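Local coordinates for protein iron-containing alcohol dehydrogenase (Ralstonia eutropha, PDB 3JZD) that probably catalyses the NAD(P)H-dependent reduction of maleylacetate to 3-oxoadipate, working as a homodimer and binding NAD, at residues I207-N212 against L217-Q222; H178-L183 against A281-A286. All coordinates share one frame; numbering follows the deposited sequence.

How the interactions relate
Following the chain from its N terminus, the Rossmann-like sheet comes first and the helical C-terminal half then begins with helix 165-182, whose C-terminal part falls in segment 178-183 of interaction 2. Helix 190-212 comes next; its end, 207-212, meets the start of helix 217-236 in interaction 1, closing a short loop of four residues. The chain runs on through two more helices before helix 277-287 brings 281-286 back to 178-183, closing a loop of 97 residues that wholly encloses the first. The two contacts do not touch: their centres lie about 20 Å apart. Helix 190-212, part of interaction 1, also packs on Leu183 and Arg282 of interaction 2.

Interaction 1: I207-N212 against L217-Q222; sequences IPAVFN and LDARSQ
A chi1 of 163° turns CG1 of Val210 away from its own backbone N, and a bend at chi2 of Arg220 (-59°) folds that side chain round until the guanidinium meets the same methyl. The two side chains cross at about a right angle. CG1 sits over the centre of one guanidinium face, with Val210 CG1 3.6 Å from Arg220 CZ. Four oxygens hold the flat group at its nitrogens: NH1 bonds Ser168 OG and Tyr123 OH, NE bonds Pro214 O and NH2 bonds Leu163 O, which fixes its rotation and gives the buried charge polar partners.

The second branch of Val210 meets Ala219 instead: Val210 CG2 lies 3.6 Å from Ala219 CB. That alanine methyl also meets Ala209, CB to CB of Ala209 and Ala219 at 3.5 Å, so Ala219 fits between two residues of the facing turn. Small side chains let the backbones come close, with the CA atoms of Val210 and Ala219 5.4 Å apart and the axes of the short segments 8.5 Å apart.

The two segments form a helical hairpin, their directions 144° apart, joined by a four-residue link. The Arg220 side chain comes within about 7 Å of the bound NAD, so the hairpin borders the cofactor side of the helical half. Helix 165-182 packs beside it, touching Val210 through Ser168 and Ile207 through Ala172.

Interaction 2: H178-L183 against A281-A286; sequences HAAEGL and ARIRRA
Arg282, over one face of whose guanidinium Leu183 CD2 lies, gives its NE to OE1 of Glu197 in a salt bridge, while OE2 of the same carboxylate takes NE of Arg285 three residues along the helix. Two arginines of helix 277-287 thus grip one acidic group on helix 190-212, and the shared carboxylate probably offsets part of their positive charge. The salt bridge probably helps hold Arg282 in place. Its chain bends at chi3 (69°), and the group then presents a face to Leu183 CD2, which stands 4.0 Å above the plane, offset toward the rim. Between these two residues the approach is loose, with Leu183 CD2 4.1 Å from Arg282 NE, a van der Waals contact over the face of the charged group.

Both segments belong to the helical C-terminal half of the iron-containing alcohol dehydrogenase fold, and here the end of helix 165-182 rests on helix 277-287, far along the chain. Apolar groups carry most of this. The other methyl of Leu183 crosses Ile283, Leu183 CD1 lying 3.6 Å from Ile283 CG1. Beyond it the tip of Ile283 reaches back one turn: Ile283 CD1 comes 3.6 Å from Ala180 CB and 3.8 Å from Ala180 CA, so it bears on the backbone of that helix as well as its side chain. The short alanine brings the CA atoms of Ala180 and Ile283 to 6.5 Å. No hydrogen bond links the segments. Ile283 also packs on Ala294 and Leu298 of helix 294-304, and Ser193 of helix 190-212 touches both Leu183 and Arg282.

Interaction 1: I207-N212 against L217-Q222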
loop_
_atom_site.group_PDB
_atom_site.type_symbol
_atom_site.label_atom_id
_atom_site.label_comp_id
_atom_site.label_asym_id
_atom_site.label_seq_id
_atom_site.Cartn_x
_atom_site.Cartn_y
_atom_site.Cartn_z
ATOM N N ILE A 207 -20.769 -8.497 -2.545
ATOM C CA ILE A 207 -21.966 -8.243 -3.349
ATOM C C ILE A 207 -23.131 -9.125 -2.896
ATOM O O ILE A 207 -24.225 -8.613 -2.614
ATOM C CB ILE A 207 -21.688 -8.391 -4.872
ATOM C CG1 ILE A 207 -20.928 -7.159 -5.364
ATOM C CG2 ILE A 207 -23.013 -8.571 -5.646
ATOM C CD1 ILE A 207 -20.125 -7.338 -6.670
ATOM N N PRO A 208 -22.904 -10.443 -2.776
ATOM C CA PRO A 208 -24.043 -11.235 -2.361
ATOM C C PRO A 208 -24.432 -11.018 -0.914
ATOM O O PRO A 208 -25.609 -11.123 -0.585
ATOM C CB PRO A 208 -23.616 -12.688 -2.652
ATOM C CG PRO A 208 -22.180 -12.657 -2.923
ATOM C CD PRO A 208 -21.822 -11.263 -3.357
ATOM N N ALA A 209 -23.479 -10.696 -0.041
ATOM C CA ALA A 209 -23.837 -10.471 1.348
ATOM C C ALA A 209 -24.698 -9.192 1.468
ATOM O O ALA A 209 -25.683 -9.173 2.190
ATOM C CB ALA A 209 -22.554 -10.416 2.271
ATOM N N VAL A 210 -24.337 -8.159 0.721
ATOM C CA VAL A 210 -25.052 -6.905 0.743
ATOM C C VAL A 210 -26.433 -7.095 0.105
ATOM O O VAL A 210 -27.438 -6.592 0.624
ATOM C CB VAL A 210 -24.238 -5.779 0.057
ATOM C CG1 VAL A 210 -25.098 -4.594 -0.287
ATOM C CG2 VAL A 210 -23.086 -5.382 0.948
ATOM N N PHE A 211 -26.477 -7.851 -0.982
ATOM C CA PHE A 211 -27.728 -8.154 -1.659
ATOM C C PHE A 211 -28.688 -8.895 -0.700
ATOM O O PHE A 211 -29.875 -8.597 -0.662
ATOM C CB PHE A 211 -27.454 -9.003 -2.874
ATOM C CG PHE A 211 -28.658 -9.259 -3.712
ATOM C CD1 PHE A 211 -29.091 -8.311 -4.610
ATOM C CD2 PHE A 211 -29.345 -10.464 -3.619
ATOM C CE1 PHE A 211 -30.199 -8.539 -5.406
ATOM C CE2 PHE A 211 -30.448 -10.701 -4.421
ATOM C CZ PHE A 211 -30.871 -9.738 -5.311
ATOM N N ASN A 212 -28.167 -9.833 0.089
ATOM C CA ASN A 212 -28.993 -10.563 1.040
ATOM C C ASN A 212 -29.434 -9.615 2.173
ATOM O O ASN A 212 -30.574 -9.679 2.611
ATOM C CB ASN A 212 -28.206 -11.754 1.592
ATOM C CG ASN A 212 -28.967 -12.536 2.665
ATOM O OD1 ASN A 212 -30.006 -13.138 2.396
ATOM N ND2 ASN A 212 -28.416 -12.566 3.877
ATOM N N LEU A 217 -23.669 -4.245 8.399
ATOM C CA LEU A 217 -22.524 -3.345 8.383
ATOM C C LEU A 217 -21.200 -4.064 8.077
ATOM O O LEU A 217 -20.304 -3.429 7.581
ATOM C CB LEU A 217 -22.423 -2.509 9.670
ATOM C CG LEU A 217 -23.558 -1.507 9.853
ATOM C CD1 LEU A 217 -23.564 -0.947 11.306
ATOM C CD2 LEU A 217 -23.436 -0.407 8.841
ATOM N N ASP A 218 -21.100 -5.373 8.322
ATOM C CA ASP A 218 -19.883 -6.100 7.948
ATOM C C ASP A 218 -19.811 -6.275 6.429
ATOM O O ASP A 218 -18.752 -6.056 5.850
ATOM C CB ASP A 218 -19.820 -7.468 8.589
ATOM C CG ASP A 218 -19.574 -7.406 10.108
ATOM O OD1 ASP A 218 -18.856 -6.515 10.611
ATOM O OD2 ASP A 218 -20.079 -8.309 10.775
ATOM N N ALA A 219 -20.933 -6.633 5.799
ATOM C CA ALA A 219 -20.977 -6.754 4.341
ATOM C C ALA A 219 -20.696 -5.398 3.741
ATOM O O ALA A 219 -19.959 -5.292 2.785
ATOM C CB ALA A 219 -22.318 -7.283 3.861
ATOM N N ARG A 220 -21.287 -4.352 4.289
ATOM C CA ARG A 220 -21.011 -3.030 3.775
ATOM C C ARG A 220 -19.517 -2.648 3.950
ATOM O O ARG A 220 -18.941 -2.040 3.053
ATOM C CB ARG A 220 -21.909 -1.967 4.411
ATOM C CG ARG A 220 -23.404 -1.968 4.001
ATOM C CD ARG A 220 -23.601 -1.780 2.514
ATOM N NE ARG A 220 -25.004 -1.593 2.159
ATOM C CZ ARG A 220 -25.428 -1.265 0.936
ATOM N NH1 ARG A 220 -24.568 -1.110 -0.065
ATOM N NH2 ARG A 220 -26.710 -1.098 0.699
ATOM N N SER A 221 -18.917 -2.970 5.097
ATOM C CA SER A 221 -17.512 -2.707 5.325
ATOM C C SER A 221 -16.637 -3.426 4.303
ATOM O O SER A 221 -15.721 -2.858 3.721
ATOM C CB SER A 221 -17.100 -3.137 6.733
ATOM O OG SER A 221 -17.822 -2.414 7.707
ATOM N N GLN A 222 -16.944 -4.670 4.054
ATOM C CA GLN A 222 -16.182 -5.449 3.113
ATOM C C GLN A 222 -16.221 -4.816 1.698
ATOM O O GLN A 222 -15.171 -4.733 1.036
ATOM C CB GLN A 222 -16.738 -6.859 3.111
ATOM C CG GLN A 222 -16.054 -7.772 2.179
ATOM C CD GLN A 222 -16.528 -9.215 2.336
ATOM O OE1 GLN A 222 -15.709 -10.118 2.348
ATOM N NE2 GLN A 222 -17.848 -9.427 2.481
#

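Interaction 2: H178-L183 against A281-A286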
loop_
_atom_site.group_PDB
_atom_site.type_symbol
_atom_site.label_atom_id
_atom_site.label_comp_id
_atom_site.label_asym_id
_atom_site.label_seq_id
_atom_site.Cartn_x
_atom_site.Cartn_y
_atom_site.Cartn_z
ATOM N N HIS A 178 -11.798 -1.590 -12.107
ATOM C CA HIS A 178 -10.504 -0.883 -11.906
ATOM C C HIS A 178 -9.400 -1.904 -11.597
ATOM O O HIS A 178 -8.305 -1.882 -12.170
ATOM C CB HIS A 178 -10.523 0.099 -10.719
ATOM C CG HIS A 178 -11.644 1.100 -10.721
ATOM N ND1 HIS A 178 -12.188 1.636 -11.870
ATOM C CD2 HIS A 178 -12.263 1.722 -9.690
ATOM C CE1 HIS A 178 -13.122 2.516 -11.545
ATOM N NE2 HIS A 178 -13.188 2.587 -10.227
ATOM N N ALA A 179 -9.708 -2.794 -10.673
ATOM C CA ALA A 179 -8.784 -3.833 -10.279
ATOM C C ALA A 179 -8.490 -4.819 -11.427
ATOM O O ALA A 179 -7.333 -5.226 -11.646
ATOM C CB ALA A 179 -9.337 -4.608 -9.019
ATOM N N ALA A 180 -9.528 -5.237 -12.141
ATOM C CA ALA A 180 -9.357 -6.220 -13.233
ATOM C C ALA A 180 -8.336 -5.742 -14.271
ATOM O O ALA A 180 -7.422 -6.473 -14.632
ATOM C CB ALA A 180 -10.755 -6.589 -13.897
ATOM N N GLU A 181 -8.476 -4.495 -14.715
ATOM C CA GLU A 181 -7.547 -3.894 -15.685
ATOM C C GLU A 181 -6.217 -3.522 -15.083
ATOM O O GLU A 181 -5.180 -3.542 -15.766
ATOM C CB GLU A 181 -8.162 -2.652 -16.411
ATOM C CG GLU A 181 -9.354 -2.977 -17.253
ATOM C CD GLU A 181 -9.441 -2.123 -18.496
ATOM O OE1 GLU A 181 -9.579 -0.858 -18.391
ATOM O OE2 GLU A 181 -9.385 -2.762 -19.577
ATOM N N GLY A 182 -6.216 -3.181 -13.801
ATOM C CA GLY A 182 -4.979 -2.933 -13.089
ATOM C C GLY A 182 -4.056 -4.153 -13.168
ATOM O O GLY A 182 -2.843 -4.032 -13.307
ATOM N N LEU A 183 -4.641 -5.342 -13.096
ATOM C CA LEU A 183 -3.840 -6.546 -13.150
ATOM C C LEU A 183 -3.110 -6.695 -14.475
ATOM O O LEU A 183 -2.157 -7.426 -14.543
ATOM C CB LEU A 183 -4.702 -7.778 -12.838
ATOM C CG LEU A 183 -5.111 -7.910 -11.384
ATOM C CD1 LEU A 183 -6.323 -8.849 -11.222
ATOM C CD2 LEU A 183 -3.900 -8.386 -10.580
ATOM N N ALA A 281 -6.449 -15.550 -14.788
ATOM C CA ALA A 281 -6.355 -16.533 -13.715
ATOM C C ALA A 281 -6.435 -15.906 -12.296
ATOM O O ALA A 281 -6.975 -16.508 -11.380
ATOM C CB ALA A 281 -5.087 -17.424 -13.871
ATOM N N ARG A 282 -5.874 -14.721 -12.108
ATOM C CA ARG A 282 -5.970 -14.026 -10.835
ATOM C C ARG A 282 -7.374 -13.486 -10.631
ATOM O O ARG A 282 -7.898 -13.552 -9.533
ATOM C CB ARG A 282 -4.926 -12.912 -10.695
ATOM C CG ARG A 282 -3.502 -13.474 -10.678
ATOM C CD ARG A 282 -2.422 -12.466 -10.490
ATOM N NE ARG A 282 -2.434 -11.888 -9.139
ATOM C CZ ARG A 282 -1.469 -11.108 -8.658
ATOM N NH1 ARG A 282 -0.426 -10.805 -9.433
ATOM N NH2 ARG A 282 -1.538 -10.645 -7.406
ATOM N N ILE A 283 -8.013 -12.982 -11.678
ATOM C CA ILE A 283 -9.369 -12.520 -11.507
ATOM C C ILE A 283 -10.294 -13.701 -11.167
ATOM O O ILE A 283 -11.189 -13.574 -10.338
ATOM C CB ILE A 283 -9.855 -11.805 -12.734
ATOM C CG1 ILE A 283 -9.071 -10.481 -12.909
ATOM C CG2 ILE A 283 -11.368 -11.604 -12.644
ATOM C CD1 ILE A 283 -9.288 -9.849 -14.307
ATOM N N ARG A 284 -10.065 -14.842 -11.806
ATOM C CA ARG A 284 -10.865 -16.055 -11.584
ATOM C C ARG A 284 -10.735 -16.561 -10.161
ATOM O O ARG A 284 -11.746 -16.868 -9.516
ATOM C CB ARG A 284 -10.471 -17.140 -12.567
ATOM C CG ARG A 284 -10.942 -16.790 -13.973
ATOM C CD ARG A 284 -10.348 -17.676 -15.075
ATOM N NE ARG A 284 -10.434 -19.093 -14.745
ATOM C CZ ARG A 284 -9.426 -19.965 -14.789
ATOM N NH1 ARG A 284 -8.210 -19.624 -15.226
ATOM N NH2 ARG A 284 -9.655 -21.209 -14.410
ATOM N N ARG A 285 -9.496 -16.602 -9.670
ATOM C CA ARG A 285 -9.217 -17.021 -8.299
ATOM C C ARG A 285 -9.919 -16.091 -7.326
ATOM O O ARG A 285 -10.518 -16.551 -6.369
ATOM C CB ARG A 285 -7.714 -17.005 -8.034
ATOM C CG ARG A 285 -7.308 -17.528 -6.674
ATOM C CD ARG A 285 -5.793 -17.713 -6.553
ATOM N NE ARG A 285 -5.062 -16.458 -6.738
ATOM C CZ ARG A 285 -3.731 -16.349 -6.820
ATOM N NH1 ARG A 285 -2.953 -17.429 -6.733
ATOM N NH2 ARG A 285 -3.160 -15.158 -7.001
ATOM N N ALA A 286 -9.852 -14.783 -7.561
ATOM C CA ALA A 286 -10.448 -13.835 -6.632
ATOM C C ALA A 286 -12.005 -13.843 -6.665
ATOM O O ALA A 286 -12.658 -13.452 -5.699
ATOM C CB ALA A 286 -9.884 -12.426 -6.897
#